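Local atomic coordinates of endoribonuclease AbiQ (Lactococcus lactis, PDB entry 4GLK), a protein that cuts RNA as the toxin of a type III toxin-antitoxin system and is neutralised by its cognate antitoxin RNA, AntiQ. Residues F6-T9 against D10-A14; I93-D97 against S98-P102. The protein carries 1 engineered substitution. One frame throughout, in Å; residues are numbered along the deposited sequence.

Contact 1 (F6-T9 against D10-A14); sequences FTVT and DEYIA
Thr9 is the N-cap of helix 10-16, at the point where strand 4-8 turns into that helix, and its hydroxyl and carbonyl meet Tyr12 and Ile13 of the first helical turn. The side chain does the capping: Tyr12 N donates to Thr9 OG1 over 3.1 Å, with an N-H...O angle of 156°. A chi1 of 63° sets OG1 between the backbone N and the carbonyl carbon, within bonding distance of the Tyr12 amide. From there OG1 also sits 3.1 Å from Tyr12 CB, the two side chains crossing at about a right angle. The same hydroxyl is bonded to the Glu99 carboxylate, so it ties the cap to the loop before strand 100-102. Thr9 O opens the helical ladder, taking Ile13 N at 3.0 Å; the bond is nearly straight (168°) and lies in the carbonyl plane.

Next to the cap, Val8 supplies the apolar part. Its CG1, anti to the backbone N, reaches the edge of the Tyr12 ring near the ring plane, 3.5 Å from CD2. The same methyl also touches Ile13 CD1, 3.8 Å away, so one branch meets two side chains of the helix; the isoleucine crosses the valine at about a right angle. Beyond these residues, Tyr34 touches both Val8 and Ile13, and Tyr165 of helix 155-166 stacks edge-to-face with the Tyr12 ring. Gln26 NE2 is hydrogen-bonded to both Val8 O and Asp10 OD1. A threonine whose hydroxyl accepts the amide three residues on is the classic side-chain N-cap, here with valine packing next to it and starting a helix straight after a strand of the antiparallel sheet.

Contact 2 (I93-D97 against S98-P102); sequences IPVPD and SELIP
Val95 and Leu100 touch across the tight turn that carries the chain from strand 79-94 into strand 100-102. Followed outward, Val95 CB first comes to 4.1 Å from Leu100 CD2. The CG1 branch, anti to the backbone N at chi1 -178°, then makes the closer contacts: it meets Leu100 CD2 at 3.7 Å and lies 4.0 Å from Glu99 CB, resting against the far limb of the turn. Phe47 of strand 45-52 touches both Val95 and Leu100, and Val8 and Phe6 of strand 4-8 add to this apolar cluster.

The backbone folds round on two bonds. Glu99 N donates to Pro96 O at 3.1 Å, approaching from above the carbonyl plane, 49° out of it. One residue on, Leu100 N makes a weak bond of 3.5 Å to Asp97 O. Ser98 and Glu99 add a side-chain link: Ser98 OG gives its proton to Glu99 OE1 at 2.7 Å, on the lone pair pointing away from OE2. That other oxygen is bonded to Thr9 OG1, so both carboxylate oxygens are held and the group's rotation is probably fixed. The successive i to i+3 backbone bonds mark two overlapping type I beta turns, 96-99 and, with the weaker bond, 97-100, here leading into strand 100-102, outermost within the chain in the antiparallel sheet.

Contact 1 comes first along the chain and contact 2 much later, yet their centres are only 8 Å apart, on the same side of the molecule's centre. They share the antiparallel sheet, in which strand 4-8 of contact 1 neighbours strand 100-102 of contact 2, with backbone bonds joining Thr7 to Ile101 and Thr9 to Glu99. Away from those bonds, Tyr12 OH is 2.7 Å from Pro94 O, probably hydrogen-bonded, and Tyr12 CZ packs 3.4 Å from Pro96 CD. Helix 10-16 is thus held against the 94-96 segment that leads into the turn, joining the N-terminal strand and helix of this ToxN-family toxin to strand 100-102, outermost in the sheet of this chain.

Contact 1 (F6-T9 against D10-A14)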
ATOM      1  N   PHE A   6      -3.732   6.602  -5.506  1.00 20.14           N
ATOM      2  CA  PHE A   6      -4.998   6.050  -5.960  1.00 19.13           C
ATOM      3  C   PHE A   6      -5.864   5.768  -4.778  1.00 25.86           C
ATOM      4  O   PHE A   6      -5.380   5.674  -3.638  1.00 25.25           O
ATOM      5  CB  PHE A   6      -4.777   4.694  -6.658  1.00 20.33           C
ATOM      6  CG  PHE A   6      -4.001   4.730  -7.949  1.00 22.64           C
ATOM      7  CD1 PHE A   6      -4.644   4.967  -9.160  1.00 26.24           C
ATOM      8  CD2 PHE A   6      -2.637   4.491  -7.961  1.00 25.31           C
ATOM      9  CE1 PHE A   6      -3.919   5.019 -10.354  1.00 27.75           C
ATOM     10  CE2 PHE A   6      -1.916   4.540  -9.155  1.00 29.27           C
ATOM     11  CZ  PHE A   6      -2.566   4.783 -10.347  1.00 27.20           C
ATOM     12  N   THR A   7      -7.152   5.557  -5.076  1.00 22.22           N
ATOM     13  CA  THR A   7      -8.118   5.011  -4.159  1.00 22.10           C
ATOM     14  C   THR A   7      -8.632   3.782  -4.891  1.00 23.88           C
ATOM     15  O   THR A   7      -8.367   3.590  -6.089  1.00 20.45           O
ATOM     16  CB  THR A   7      -9.217   6.008  -3.709  1.00 34.21           C
ATOM     17  OG1 THR A   7     -10.039   6.389  -4.805  1.00 36.06           O
ATOM     18  CG2 THR A   7      -8.660   7.231  -2.945  1.00 32.36           C
ATOM     19  N   VAL A   8      -9.306   2.914  -4.158  1.00 20.60           N
ATOM     20  CA  VAL A   8      -9.876   1.701  -4.716  1.00 20.85           C
ATOM     21  C   VAL A   8     -11.382   1.808  -4.484  1.00 27.29           C
ATOM     22  O   VAL A   8     -11.803   2.489  -3.532  1.00 26.59           O
ATOM     23  CB  VAL A   8      -9.235   0.423  -4.092  1.00 24.37           C
ATOM     24  CG1 VAL A   8      -9.757  -0.848  -4.767  1.00 24.12           C
ATOM     25  CG2 VAL A   8      -7.708   0.472  -4.192  1.00 24.32           C
ATOM     26  N   THR A   9     -12.210   1.207  -5.373  1.00 25.02           N
ATOM     27  CA  THR A   9     -13.664   1.273  -5.183  1.00 24.53           C
ATOM     28  C   THR A   9     -14.040   0.574  -3.862  1.00 29.56           C
ATOM     29  O   THR A   9     -13.459  -0.471  -3.528  1.00 28.31           O
ATOM     30  CB  THR A   9     -14.433   0.618  -6.351  1.00 31.00           C
ATOM     31  OG1 THR A   9     -14.113  -0.762  -6.414  1.00 27.91           O
ATOM     32  CG2 THR A   9     -14.173   1.280  -7.698  1.00 27.47           C
ATOM     33  N   ASP A  10     -15.010   1.154  -3.125  1.00 27.34           N
ATOM     34  CA  ASP A  10     -15.546   0.623  -1.872  1.00 27.13           C
ATOM     35  C   ASP A  10     -16.082  -0.780  -2.112  1.00 31.98           C
ATOM     36  O   ASP A  10     -15.913  -1.651  -1.258  1.00 31.69           O
ATOM     37  CB  ASP A  10     -16.645   1.558  -1.312  1.00 29.54           C
ATOM     38  CG  ASP A  10     -16.165   2.931  -0.806  1.00 37.50           C
ATOM     39  OD1 ASP A  10     -15.001   3.028  -0.339  1.00 38.07           O
ATOM     40  OD2 ASP A  10     -16.972   3.898  -0.835  1.00 39.07           O
ATOM     41  N   GLU A  11     -16.646  -1.023  -3.323  1.00 29.93           N
ATOM     42  CA  GLU A  11     -17.208  -2.312  -3.739  1.00 29.92           C
ATOM     43  C   GLU A  11     -16.136  -3.401  -3.826  1.00 31.17           C
ATOM     44  O   GLU A  11     -16.296  -4.466  -3.224  1.00 30.85           O
ATOM     45  CB  GLU A  11     -17.999  -2.169  -5.053  1.00 32.14           C
ATOM     46  CG  GLU A  11     -19.252  -1.299  -4.924  1.00 49.33           C
ATOM     47  CD  GLU A  11     -19.131   0.196  -5.193  1.00 77.24           C
ATOM     48  OE1 GLU A  11     -20.114   0.774  -5.714  1.00 84.75           O
ATOM     49  OE2 GLU A  11     -18.079   0.798  -4.870  1.00 64.11           O
ATOM     50  N   TYR A  12     -15.021  -3.122  -4.541  1.00 26.84           N
ATOM     51  CA  TYR A  12     -13.900  -4.046  -4.645  1.00 24.85           C
ATOM     52  C   TYR A  12     -13.256  -4.321  -3.271  1.00 28.54           C
ATOM     53  O   TYR A  12     -12.912  -5.468  -2.987  1.00 29.35           O
ATOM     54  CB  TYR A  12     -12.830  -3.511  -5.594  1.00 24.77           C
ATOM     55  CG  TYR A  12     -11.722  -4.514  -5.785  1.00 24.92           C
ATOM     56  CD1 TYR A  12     -11.963  -5.754  -6.368  1.00 26.86           C
ATOM     57  CD2 TYR A  12     -10.439  -4.256  -5.301  1.00 25.16           C
ATOM     58  CE1 TYR A  12     -10.947  -6.690  -6.532  1.00 27.39           C
ATOM     59  CE2 TYR A  12      -9.414  -5.188  -5.452  1.00 25.45           C
ATOM     60  CZ  TYR A  12      -9.674  -6.403  -6.068  1.00 30.57           C
ATOM     61  OH  TYR A  12      -8.683  -7.329  -6.223  1.00 27.30           O
ATOM     62  N   ILE A  13     -13.063  -3.278  -2.439  1.00 24.53           N
ATOM     63  CA  ILE A  13     -12.487  -3.445  -1.092  1.00 23.75           C
ATOM     64  C   ILE A  13     -13.391  -4.327  -0.227  1.00 28.12           C
ATOM     65  O   ILE A  13     -12.895  -5.271   0.398  1.00 28.66           O
ATOM     66  CB  ILE A  13     -12.178  -2.067  -0.439  1.00 25.78           C
ATOM     67  CG1 ILE A  13     -11.057  -1.333  -1.217  1.00 24.78           C
ATOM     68  CG2 ILE A  13     -11.850  -2.184   1.066  1.00 25.42           C
ATOM     69  CD1 ILE A  13      -9.615  -1.971  -1.178  1.00 24.90           C
ATOM     70  N   ALA A  14     -14.718  -4.052  -0.236  1.00 23.95           N
ATOM     71  CA  ALA A  14     -15.702  -4.828   0.530  1.00 24.90           C
ATOM     72  C   ALA A  14     -15.667  -6.282   0.083  1.00 31.37           C
ATOM     73  O   ALA A  14     -15.799  -7.163   0.920  1.00 31.72           O
ATOM     74  CB  ALA A  14     -17.107  -4.254   0.365  1.00 25.55           C
TER

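Contact 2 (I93-D97 against S98-P102)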
ATOM      1  N   ILE A  93      -2.307  -4.955  -1.972  1.00 20.61           N
ATOM      2  CA  ILE A  93      -3.337  -5.749  -2.621  1.00 19.61           C
ATOM      3  C   ILE A  93      -3.260  -5.694  -4.129  1.00 25.06           C
ATOM      4  O   ILE A  93      -2.911  -4.648  -4.699  1.00 23.58           O
ATOM      5  CB  ILE A  93      -4.771  -5.278  -2.140  1.00 22.05           C
ATOM      6  CG1 ILE A  93      -4.976  -3.750  -2.346  1.00 22.48           C
ATOM      7  CG2 ILE A  93      -5.094  -5.734  -0.685  1.00 20.56           C
ATOM      8  CD1 ILE A  93      -6.442  -3.241  -2.255  1.00 25.52           C
ATOM      9  N   PRO A  94      -3.708  -6.778  -4.809  1.00 23.57           N
ATOM     10  CA  PRO A  94      -3.826  -6.713  -6.269  1.00 23.00           C
ATOM     11  C   PRO A  94      -5.142  -5.994  -6.607  1.00 26.70           C
ATOM     12  O   PRO A  94      -6.188  -6.270  -5.996  1.00 26.78           O
ATOM     13  CB  PRO A  94      -3.844  -8.189  -6.678  1.00 24.40           C
ATOM     14  CG  PRO A  94      -4.478  -8.886  -5.527  1.00 28.16           C
ATOM     15  CD  PRO A  94      -4.191  -8.078  -4.289  1.00 24.22           C
ATOM     16  N   VAL A  95      -5.088  -5.034  -7.535  1.00 22.38           N
ATOM     17  CA  VAL A  95      -6.287  -4.279  -7.908  1.00 21.74           C
ATOM     18  C   VAL A  95      -6.487  -4.353  -9.422  1.00 26.29           C
ATOM     19  O   VAL A  95      -5.601  -3.928 -10.175  1.00 23.83           O
ATOM     20  CB  VAL A  95      -6.270  -2.788  -7.413  1.00 23.83           C
ATOM     21  CG1 VAL A  95      -7.573  -2.062  -7.796  1.00 22.87           C
ATOM     22  CG2 VAL A  95      -6.033  -2.696  -5.912  1.00 23.10           C
ATOM     23  N   PRO A  96      -7.653  -4.853  -9.889  1.00 26.26           N
ATOM     24  CA  PRO A  96      -7.912  -4.862 -11.349  1.00 26.32           C
ATOM     25  C   PRO A  96      -8.007  -3.420 -11.839  1.00 31.04           C
ATOM     26  O   PRO A  96      -8.375  -2.534 -11.068  1.00 28.59           O
ATOM     27  CB  PRO A  96      -9.275  -5.556 -11.465  1.00 27.50           C
ATOM     28  CG  PRO A  96      -9.516  -6.207 -10.139  1.00 31.59           C
ATOM     29  CD  PRO A  96      -8.815  -5.355  -9.133  1.00 26.87           C
ATOM     30  N   ASP A  97      -7.637  -3.178 -13.096  1.00 30.56           N
ATOM     31  CA  ASP A  97      -7.665  -1.853 -13.719  1.00 31.14           C
ATOM     32  C   ASP A  97      -8.976  -1.065 -13.478  1.00 32.05           C
ATOM     33  O   ASP A  97      -8.929   0.142 -13.260  1.00 31.58           O
ATOM     34  CB  ASP A  97      -7.393  -1.981 -15.231  1.00 34.36           C
ATOM     35  CG  ASP A  97      -6.019  -2.514 -15.614  1.00 59.39           C
ATOM     36  OD1 ASP A  97      -5.003  -1.979 -15.098  1.00 62.84           O
ATOM     37  OD2 ASP A  97      -5.955  -3.433 -16.467  1.00 70.14           O
ATOM     38  N   SER A  98     -10.126  -1.752 -13.527  1.00 26.94           N
ATOM     39  CA  SER A  98     -11.462  -1.159 -13.376  1.00 27.00           C
ATOM     40  C   SER A  98     -11.769  -0.566 -12.009  1.00 31.17           C
ATOM     41  O   SER A  98     -12.623   0.325 -11.910  1.00 32.64           O
ATOM     42  CB  SER A  98     -12.532  -2.189 -13.717  1.00 29.06           C
ATOM     43  OG  SER A  98     -12.497  -3.264 -12.792  1.00 37.68           O
ATOM     44  N   GLU A  99     -11.111  -1.074 -10.955  1.00 26.88           N
ATOM     45  CA  GLU A  99     -11.376  -0.663  -9.570  1.00 25.45           C
ATOM     46  C   GLU A  99     -10.413   0.381  -9.038  1.00 26.02           C
ATOM     47  O   GLU A  99     -10.568   0.857  -7.919  1.00 23.95           O
ATOM     48  CB  GLU A  99     -11.459  -1.921  -8.667  1.00 26.86           C
ATOM     49  CG  GLU A  99     -12.444  -2.974  -9.179  1.00 35.15           C
ATOM     50  CD  GLU A  99     -13.832  -2.475  -9.558  1.00 61.92           C
ATOM     51  OE1 GLU A  99     -14.182  -2.564 -10.757  1.00 56.01           O
ATOM     52  OE2 GLU A  99     -14.567  -1.996  -8.663  1.00 54.00           O
ATOM     53  N   LEU A 100      -9.430   0.763  -9.860  1.00 25.17           N
ATOM     54  CA  LEU A 100      -8.417   1.752  -9.513  1.00 25.73           C
ATOM     55  C   LEU A 100      -8.917   3.175  -9.794  1.00 27.59           C
ATOM     56  O   LEU A 100      -9.346   3.457 -10.904  1.00 27.28           O
ATOM     57  CB  LEU A 100      -7.173   1.488 -10.352  1.00 26.38           C
ATOM     58  CG  LEU A 100      -5.947   0.899  -9.698  1.00 32.48           C
ATOM     59  CD1 LEU A 100      -4.738   1.417 -10.423  1.00 34.00           C
ATOM     60  CD2 LEU A 100      -5.854   1.202  -8.166  1.00 32.90           C
ATOM     61  N   ILE A 101      -8.853   4.074  -8.797  1.00 22.65           N
ATOM     62  CA  ILE A 101      -9.348   5.431  -8.978  1.00 22.78           C
ATOM     63  C   ILE A 101      -8.246   6.428  -8.723  1.00 27.22           C
ATOM     64  O   ILE A 101      -7.842   6.585  -7.573  1.00 27.36           O
ATOM     65  CB  ILE A 101     -10.610   5.694  -8.100  1.00 26.22           C
ATOM     66  CG1 ILE A 101     -11.677   4.586  -8.303  1.00 27.79           C
ATOM     67  CG2 ILE A 101     -11.188   7.091  -8.377  1.00 23.44           C
ATOM     68  CD1 ILE A 101     -12.718   4.503  -7.202  1.00 42.84           C
ATOM     69  N   PRO A 102      -7.754   7.140  -9.757  1.00 24.73           N
ATOM     70  CA  PRO A 102      -6.691   8.134  -9.517  1.00 24.86           C
ATOM     71  C   PRO A 102      -7.096   9.171  -8.464  1.00 30.61           C
ATOM     72  O   PRO A 102      -8.260   9.566  -8.409  1.00 31.08           O
ATOM     73  CB  PRO A 102      -6.489   8.774 -10.892  1.00 26.19           C
ATOM     74  CG  PRO A 102      -6.949   7.750 -11.850  1.00 30.98           C
ATOM     75  CD  PRO A 102      -8.114   7.082 -11.192  1.00 26.73           C
TER